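Local coordinates for 3',5'-cyclic-nucleotide phosphodiesterase 1 (Saccharomyces cerevisiae, PDB 4OJV), which is a zinc-binding enzyme of the class-II phosphodiesterase family, which belongs to the metallo-beta-lactamase-like superfamily, at residues E5-G10 / K88-S93; S82-Q87 / N321-H326. All coordinates share one frame; numbering follows the deposited sequence.

Interaction 1 of 2, residues E5-G10 / K88-S93; sequences EITILG and KGLSKS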
ATOM      1  N   GLU A   5      24.944  -0.633   3.986  1.00 11.09           N
ATOM      2  CA  GLU A   5      24.165  -0.126   2.862  1.00 11.41           C
ATOM      3  C   GLU A   5      22.693  -0.145   3.254  1.00 10.46           C
ATOM      4  O   GLU A   5      22.167  -1.188   3.671  1.00 11.50           O
ATOM      5  CB  GLU A   5      24.379  -0.961   1.600  1.00 12.21           C
ATOM      6  CG  GLU A   5      25.789  -0.845   1.045  1.00 14.70           C
ATOM      7  CD  GLU A   5      26.063  -1.742  -0.157  1.00 15.81           C
ATOM      8  OE1 GLU A   5      27.227  -1.750  -0.617  1.00 16.75           O
ATOM      9  OE2 GLU A   5      25.134  -2.430  -0.633  1.00 16.22           O
ATOM     10  N   ILE A   6      22.041   1.008   3.134  1.00 10.57           N
ATOM     11  CA  ILE A   6      20.635   1.144   3.508  1.00 10.13           C
ATOM     12  C   ILE A   6      19.845   1.548   2.274  1.00 10.09           C
ATOM     13  O   ILE A   6      20.048   2.640   1.740  1.00 11.22           O
ATOM     14  CB  ILE A   6      20.421   2.203   4.611  1.00 11.29           C
ATOM     15  CG1 ILE A   6      21.287   1.916   5.852  1.00 12.68           C
ATOM     16  CG2 ILE A   6      18.939   2.277   4.971  1.00 12.50           C
ATOM     17  CD1 ILE A   6      21.097   2.934   6.960  1.00 16.44           C
ATOM     18  N   THR A   7      18.958   0.668   1.813  1.00 10.38           N
ATOM     19  CA  THR A   7      18.093   0.985   0.685  1.00 10.69           C
ATOM     20  C   THR A   7      16.786   1.550   1.239  1.00 10.44           C
ATOM     21  O   THR A   7      16.091   0.881   1.999  1.00 11.19           O
ATOM     22  CB  THR A   7      17.779  -0.254  -0.173  1.00 12.84           C
ATOM     23  OG1 THR A   7      18.980  -0.983  -0.458  1.00 15.59           O
ATOM     24  CG2 THR A   7      17.129   0.171  -1.481  1.00 13.91           C
ATOM     25  N   ILE A   8      16.460   2.774   0.851  1.00 10.35           N
ATOM     26  CA  ILE A   8      15.219   3.406   1.286  1.00 10.15           C
ATOM     27  C   ILE A   8      14.100   2.987   0.341  1.00 10.05           C
ATOM     28  O   ILE A   8      13.999   3.505  -0.768  1.00 12.05           O
ATOM     29  CB  ILE A   8      15.338   4.943   1.321  1.00 11.20           C
ATOM     30  CG1 ILE A   8      16.602   5.377   2.073  1.00 13.47           C
ATOM     31  CG2 ILE A   8      14.072   5.550   1.920  1.00 11.88           C
ATOM     32  CD1 ILE A   8      16.614   5.074   3.547  1.00 15.44           C
ATOM     33  N   LEU A   9      13.291   2.012   0.750  1.00 10.20           N
ATOM     34  CA  LEU A   9      12.144   1.620  -0.067  1.00 10.81           C
ATOM     35  C   LEU A   9      10.974   2.557   0.137  1.00 10.30           C
ATOM     36  O   LEU A   9      10.250   2.871  -0.811  1.00 13.35           O
ATOM     37  CB  LEU A   9      11.720   0.173   0.185  1.00 12.17           C
ATOM     38  CG  LEU A   9      12.732  -0.898  -0.202  1.00 12.41           C
ATOM     39  CD1 LEU A   9      12.112  -2.275  -0.075  1.00 13.48           C
ATOM     40  CD2 LEU A   9      13.288  -0.704  -1.610  1.00 14.94           C
ATOM     41  N   GLY A  10      10.779   2.997   1.375  1.00 10.16           N
ATOM     42  CA  GLY A  10       9.679   3.894   1.680  1.00 10.99           C
ATOM     43  C   GLY A  10      10.008   4.757   2.871  1.00 11.06           C
ATOM     44  O   GLY A  10      10.528   4.273   3.886  1.00 12.14           O
ATOM     45  N   LYS A  88      21.404   6.731  -6.445  1.00 15.21           N
ATOM     46  CA  LYS A  88      20.107   6.312  -6.944  1.00 14.48           C
ATOM     47  C   LYS A  88      20.148   4.828  -7.256  1.00 14.94           C
ATOM     48  O   LYS A  88      21.141   4.320  -7.785  1.00 16.79           O
ATOM     49  CB  LYS A  88      19.745   7.095  -8.210  1.00 17.27           C
ATOM     50  CG  LYS A  88      18.346   6.808  -8.729  1.00 18.05           C
ATOM     51  CD  LYS A  88      18.018   7.606  -9.980  1.00 21.87           C
ATOM     52  CE  LYS A  88      16.602   7.299 -10.436  1.00 25.42           C
ATOM     53  NZ  LYS A  88      16.130   8.226 -11.501  1.00 30.35           N
ATOM     54  N   GLY A  89      19.060   4.136  -6.936  1.00 14.53           N
ATOM     55  CA  GLY A  89      18.911   2.733  -7.260  1.00 15.17           C
ATOM     56  C   GLY A  89      19.529   1.793  -6.250  1.00 13.72           C
ATOM     57  O   GLY A  89      19.970   2.207  -5.168  1.00 14.48           O
ATOM     58  N   LEU A  90      19.514   0.512  -6.598  1.00 14.75           N
ATOM     59  CA  LEU A  90      20.114  -0.527  -5.778  1.00 14.99           C
ATOM     60  C   LEU A  90      21.626  -0.491  -5.947  1.00 15.15           C
ATOM     61  O   LEU A  90      22.131  -0.088  -7.000  1.00 17.39           O
ATOM     62  CB  LEU A  90      19.561  -1.899  -6.170  1.00 16.06           C
ATOM     63  CG  LEU A  90      18.045  -2.051  -6.009  1.00 16.76           C
ATOM     64  CD1 LEU A  90      17.526  -3.264  -6.764  1.00 20.15           C
ATOM     65  CD2 LEU A  90      17.629  -2.105  -4.547  1.00 17.03           C
ATOM     66  N   SER A  91      22.344  -0.923  -4.924  1.00 14.27           N
ATOM     67  CA  SER A  91      23.797  -0.865  -4.951  1.00 14.78           C
ATOM     68  C   SER A  91      24.343  -1.883  -5.931  1.00 15.71           C
ATOM     69  O   SER A  91      23.698  -2.897  -6.228  1.00 14.56           O
ATOM     70  CB  SER A  91      24.395  -1.125  -3.571  1.00 15.00           C
ATOM     71  OG  SER A  91      24.308  -2.500  -3.235  1.00 14.99           O
ATOM     72  N   LYS A  92      25.550  -1.614  -6.411  1.00 16.20           N
ATOM     73  CA  LYS A  92      26.222  -2.538  -7.311  1.00 17.30           C
ATOM     74  C   LYS A  92      26.320  -3.931  -6.691  1.00 16.18           C
ATOM     75  O   LYS A  92      26.114  -4.931  -7.371  1.00 17.52           O
ATOM     76  CB  LYS A  92      27.621  -2.027  -7.702  1.00 20.93           C
ATOM     77  CG  LYS A  92      27.666  -0.626  -8.307  1.00 26.51           C
ATOM     78  CD  LYS A  92      26.617  -0.417  -9.390  1.00 29.81           C
ATOM     79  CE  LYS A  92      26.305   1.061  -9.568  1.00 36.19           C
ATOM     80  NZ  LYS A  92      25.017   1.275 -10.288  1.00 41.00           N
ATOM     81  N   SER A  93      26.628  -4.002  -5.399  1.00 15.00           N
ATOM     82  CA  SER A  93      26.832  -5.311  -4.784  1.00 16.62           C
ATOM     83  C   SER A  93      25.519  -6.067  -4.588  1.00 17.08           C
ATOM     84  O   SER A  93      25.502  -7.289  -4.754  1.00 20.12           O
ATOM     85  CB  SER A  93      27.638  -5.215  -3.497  1.00 18.44           C
ATOM     86  OG  SER A  93      26.938  -4.493  -2.514  1.00 19.05           O
TER
HETATM   87  O   HOH W   1      27.709  -1.913  -3.397  1.00 20.66           O
HETATM   88  O   HOH W   2      20.688  -0.975  -2.559  1.00 15.61           O
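Glu-5 reaches from its strand to the start of a helix, where its carboxylate meets the hydroxyl of Ser-91 and lies close to Ser-93. CB already heads toward 88-93. CG sits beside the backbone N (chi1 -67°), and beyond CG the chain is extended, which gives it the length to bring the carboxylate to Ser-91. Glu-5 CD comes 3.6 Å from Ser-91 OG. Glu-5 OE2 takes the one direct hydrogen bond between the two segments: Ser-91 OG donates to it at 2.7 Å. The hydroxyl approaches from above the carboxylate plane, 40° out of it. OE2 also forms a salt bridge with Lys-26. Glu-5 OE1 accepts a bond from the backbone N of Arg-29 and one from water 1 at 2.8 Å. The same water accepts from Ser-93 N at 3.1 Å, so it ties the carboxylate to the first turn of the helix. Ser-93 OG lies 3.3 Å from Glu-5 OE2, but the angle is poor for a bond; this hydroxyl is hydrogen-bonded to Lys-26 NZ.

Ser-91 is the N-cap residue. Its OG accepts from Leu-94 N while it donates to Glu-5, and these two bonds hold the hydroxyl in place. The carboxylate at this N-terminal end is probably also favoured by the helix dipole.

Thr-7, next along the same face, adds two links. Thr-7 OG1 reaches water 2 at 2.7 Å, and that water accepts from Ser-91 N. Thr-7 CG2 meets Leu-90 CD2 at 3.9 Å, the apolar side of the contact.

Strand 4-8 runs between strands 22-27 and 365-368 in the mixed sheet. Met-50 of helix 44-53 packs on both Thr-7 and Leu-90, and Phe-368 of strand 365-368 touches Glu-5 and Ser-91. Helix 92-96 thus starts against one face of the sheet.

Interaction 2 of 2, residues S82-Q87 / N321-H326; sequences SKLNIQ and NVIVTH. With ZN (zinc ion), chain E.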
ATOM      1  N   SER A  82      25.280  17.848   1.952  1.00 16.72           N
ATOM      2  CA  SER A  82      26.197  17.766   0.815  1.00 17.25           C
ATOM      3  C   SER A  82      27.249  16.660   0.926  1.00 17.42           C
ATOM      4  O   SER A  82      27.845  16.272  -0.080  1.00 19.98           O
ATOM      5  CB  SER A  82      26.892  19.109   0.588  1.00 20.64           C
ATOM      6  OG  SER A  82      27.728  19.413   1.684  1.00 23.85           O
ATOM      7  N   LYS A  83      27.475  16.153   2.137  1.00 16.05           N
ATOM      8  CA  LYS A  83      28.483  15.112   2.359  1.00 16.67           C
ATOM      9  C   LYS A  83      27.903  13.696   2.384  1.00 16.44           C
ATOM     10  O   LYS A  83      28.640  12.723   2.540  1.00 18.56           O
ATOM     11  CB  LYS A  83      29.279  15.394   3.638  1.00 18.46           C
ATOM     12  CG  LYS A  83      30.119  16.657   3.539  1.00 19.75           C
ATOM     13  CD  LYS A  83      30.886  16.943   4.814  1.00 22.07           C
ATOM     14  CE  LYS A  83      31.697  18.222   4.667  1.00 25.28           C
ATOM     15  NZ  LYS A  83      32.358  18.615   5.940  1.00 28.95           N
ATOM     16  N   LEU A  84      26.588  13.579   2.217  1.00 15.69           N
ATOM     17  CA  LEU A  84      25.939  12.276   2.302  1.00 14.72           C
ATOM     18  C   LEU A  84      26.344  11.371   1.149  1.00 14.19           C
ATOM     19  O   LEU A  84      26.260  11.753  -0.013  1.00 15.70           O
ATOM     20  CB  LEU A  84      24.419  12.437   2.321  1.00 14.22           C
ATOM     21  CG  LEU A  84      23.624  11.139   2.478  1.00 13.56           C
ATOM     22  CD1 LEU A  84      23.844  10.531   3.860  1.00 16.22           C
ATOM     23  CD2 LEU A  84      22.151  11.420   2.223  1.00 15.06           C
ATOM     24  N   ASN A  85      26.761  10.157   1.494  1.00 14.48           N
ATOM     25  CA  ASN A  85      27.109   9.156   0.510  1.00 14.64           C
ATOM     26  C   ASN A  85      25.824   8.428   0.093  1.00 13.49           C
ATOM     27  O   ASN A  85      25.337   7.532   0.798  1.00 13.61           O
ATOM     28  CB  ASN A  85      28.140   8.193   1.106  1.00 15.84           C
ATOM     29  CG  ASN A  85      28.789   7.303   0.068  1.00 16.92           C
ATOM     30  OD1 ASN A  85      28.245   7.084  -1.012  1.00 18.58           O
ATOM     31  ND2 ASN A  85      29.971   6.776   0.400  1.00 20.31           N
ATOM     32  N   ILE A  86      25.286   8.828  -1.050  1.00 13.85           N
ATOM     33  CA  ILE A  86      23.994   8.356  -1.536  1.00 13.34           C
ATOM     34  C   ILE A  86      24.081   8.063  -3.026  1.00 14.03           C
ATOM     35  O   ILE A  86      24.799   8.746  -3.768  1.00 17.54           O
ATOM     36  CB  ILE A  86      22.885   9.401  -1.236  1.00 13.76           C
ATOM     37  CG1 ILE A  86      21.493   8.926  -1.686  1.00 14.03           C
ATOM     38  CG2 ILE A  86      23.239  10.769  -1.821  1.00 15.45           C
ATOM     39  CD1 ILE A  86      20.369   9.806  -1.171  1.00 15.13           C
ATOM     40  N   GLN A  87      23.355   7.046  -3.463  1.00 13.66           N
ATOM     41  CA  GLN A  87      23.244   6.750  -4.875  1.00 15.19           C
ATOM     42  C   GLN A  87      21.807   6.422  -5.222  1.00 14.34           C
ATOM     43  O   GLN A  87      21.068   5.905  -4.390  1.00 14.65           O
ATOM     44  CB  GLN A  87      24.158   5.583  -5.252  1.00 17.96           C
ATOM     45  CG  GLN A  87      25.640   5.811  -4.954  1.00 22.72           C
ATOM     46  CD  GLN A  87      26.359   6.662  -5.994  1.00 22.91           C
ATOM     47  OE1 GLN A  87      25.958   7.795  -6.281  1.00 32.02           O
ATOM     48  NE2 GLN A  87      27.430   6.126  -6.545  1.00 39.50           N
ATOM     49  N   ASN A 321      25.312  11.604  11.186  1.00 12.53           N
ATOM     50  CA  ASN A 321      24.287  11.660  10.150  1.00 12.55           C
ATOM     51  C   ASN A 321      22.910  11.355  10.715  1.00 11.86           C
ATOM     52  O   ASN A 321      22.671  10.265  11.252  1.00 13.06           O
ATOM     53  CB  ASN A 321      24.629  10.706   9.013  1.00 14.01           C
ATOM     54  CG  ASN A 321      25.611  11.312   8.049  1.00 17.98           C
ATOM     55  OD1 ASN A 321      25.254  12.162   7.235  1.00 17.79           O
ATOM     56  ND2 ASN A 321      26.860  10.907   8.157  1.00 24.23           N
ATOM     57  N   VAL A 322      22.025  12.340  10.625  1.00 11.89           N
ATOM     58  CA  VAL A 322      20.620  12.172  10.969  1.00 12.26           C
ATOM     59  C   VAL A 322      19.825  12.131   9.674  1.00 11.39           C
ATOM     60  O   VAL A 322      19.847  13.085   8.889  1.00 12.46           O
ATOM     61  CB  VAL A 322      20.128  13.301  11.899  1.00 13.46           C
ATOM     62  CG1 VAL A 322      18.630  13.191  12.156  1.00 14.31           C
ATOM     63  CG2 VAL A 322      20.918  13.287  13.202  1.00 16.05           C
ATOM     64  N   ILE A 323      19.161  10.999   9.458  1.00 11.19           N
ATOM     65  CA  ILE A 323      18.380  10.754   8.250  1.00 11.23           C
ATOM     66  C   ILE A 323      16.915  10.797   8.668  1.00 10.24           C
ATOM     67  O   ILE A 323      16.457   9.941   9.415  1.00 10.56           O
ATOM     68  CB  ILE A 323      18.733   9.379   7.631  1.00 11.53           C
ATOM     69  CG1 ILE A 323      20.254   9.214   7.440  1.00 12.99           C
ATOM     70  CG2 ILE A 323      17.955   9.143   6.343  1.00 12.91           C
ATOM     71  CD1 ILE A 323      20.901  10.238   6.532  1.00 14.26           C
ATOM     72  N   VAL A 324      16.204  11.819   8.204  1.00 10.39           N
ATOM     73  CA  VAL A 324      14.840  12.106   8.645  1.00 10.58           C
ATOM     74  C   VAL A 324      13.855  11.319   7.798  1.00 10.06           C
ATOM     75  O   VAL A 324      13.884  11.388   6.569  1.00 10.87           O
ATOM     76  CB  VAL A 324      14.562  13.613   8.525  1.00 11.56           C
ATOM     77  CG1 VAL A 324      13.135  13.957   8.915  1.00 12.51           C
ATOM     78  CG2 VAL A 324      15.541  14.398   9.386  1.00 12.84           C
ATOM     79  N   THR A 325      12.984  10.574   8.467  1.00 10.18           N
ATOM     80  CA  THR A 325      12.046   9.675   7.812  1.00 10.41           C
ATOM     81  C   THR A 325      10.603  10.072   8.107  1.00 10.49           C
ATOM     82  O   THR A 325      10.336  10.940   8.939  1.00 10.88           O
ATOM     83  CB  THR A 325      12.268   8.241   8.323  1.00 10.60           C
ATOM     84  OG1 THR A 325      11.955   8.211   9.722  1.00 11.44           O
ATOM     85  CG2 THR A 325      13.721   7.807   8.101  1.00 11.55           C
ATOM     86  N   HIS A 326       9.669   9.417   7.419  1.00 10.53           N
ATOM     87  CA  HIS A 326       8.253   9.437   7.801  1.00 11.26           C
ATOM     88  C   HIS A 326       7.650  10.818   7.760  1.00 11.05           C
ATOM     89  O   HIS A 326       6.762  11.144   8.534  1.00 12.33           O
ATOM     90  CB  HIS A 326       8.090   8.804   9.195  1.00 11.75           C
ATOM     91  CG  HIS A 326       6.709   8.277   9.490  1.00 10.87           C
ATOM     92  ND1 HIS A 326       5.726   9.052  10.000  1.00 11.96           N
ATOM     93  CD2 HIS A 326       6.189   6.994   9.401  1.00 11.22           C
ATOM     94  CE1 HIS A 326       4.625   8.309  10.185  1.00 11.17           C
ATOM     95  NE2 HIS A 326       4.906   7.049   9.833  1.00 11.28           N
TER
HETATM   96 ZN    ZN E 404       3.826   5.433  10.646  1.00 12.85          ZN
HETATM   97  O   HOH W   3       2.321   4.579  11.679  1.00 13.33           O
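Leu-84 lays one methyl group against Ile-323 and Asn-321, joining the two beta-sheets of a metallo-beta-lactamase-like fold. Residues 82-87 lead into strand 86-88, the edge strand of one mixed sheet. Strand 321-325 lies within the other, between strands 273-279 and 357-360. The contact is small, with 91 Å² buried in all, and it rests on these three side chains.

Leu-84 loses the largest area. Its CG stands anti to the backbone N (chi1 -177°), and this brings the branched end nearer to the strand than the start of the side chain would suggest. CD1 does the touching. Leu-84 CD1 meets Ile-323 CD1 at 4.0 Å, methyl to methyl, in an apolar contact. The same leucine also packs on Ser-359 of strand 357-360.

Ile-323 offers the far end of its longer branch. It is buried, and its side chain also touches Leu-277 of strand 273-279 and Ala-361.

Asn-321 starts the strand and points its CB toward Leu-84. Asn-321 OD1 comes 4.0 Å from Leu-84 CD1, a van der Waals contact at the more open end of the interface. Arg-357 lies against the same asparagine.

The strand then leads to the metal site. Just past its end, His-326 takes up a left-handed backbone conformation and turns its ring to a zinc ion that Asp-132, His-133 and Asp-244 also bind. Ser-281 OG is hydrogen-bonded to ring atom ND1 and helps to set the ring's position. The other ring nitrogen, NE2 of His-326, binds the zinc at 2.1 Å.

How the interactions relate
Interactions 1 and 2 are joined end to end in the chain: 82-87 runs straight into 88-93, and their centres are about 12 Å apart. Their segments alternate along the sequence. Strand 86-88 pairs with strand 365-368, which in turn pairs with strand 4-8, so both interactions reach the same mixed sheet. Interaction 1 is mainly polar and partly water-bridged and fixes a helix start to that sheet. Interaction 2 is mainly apolar and reaches over to the second sheet. Segment 321-326 contains the zinc ligand His-326, but the touching side chains are remote from that zinc ion: Ile-323 CD1 is 18.2 Å and Thr-7 CG2 18.8 Å from it.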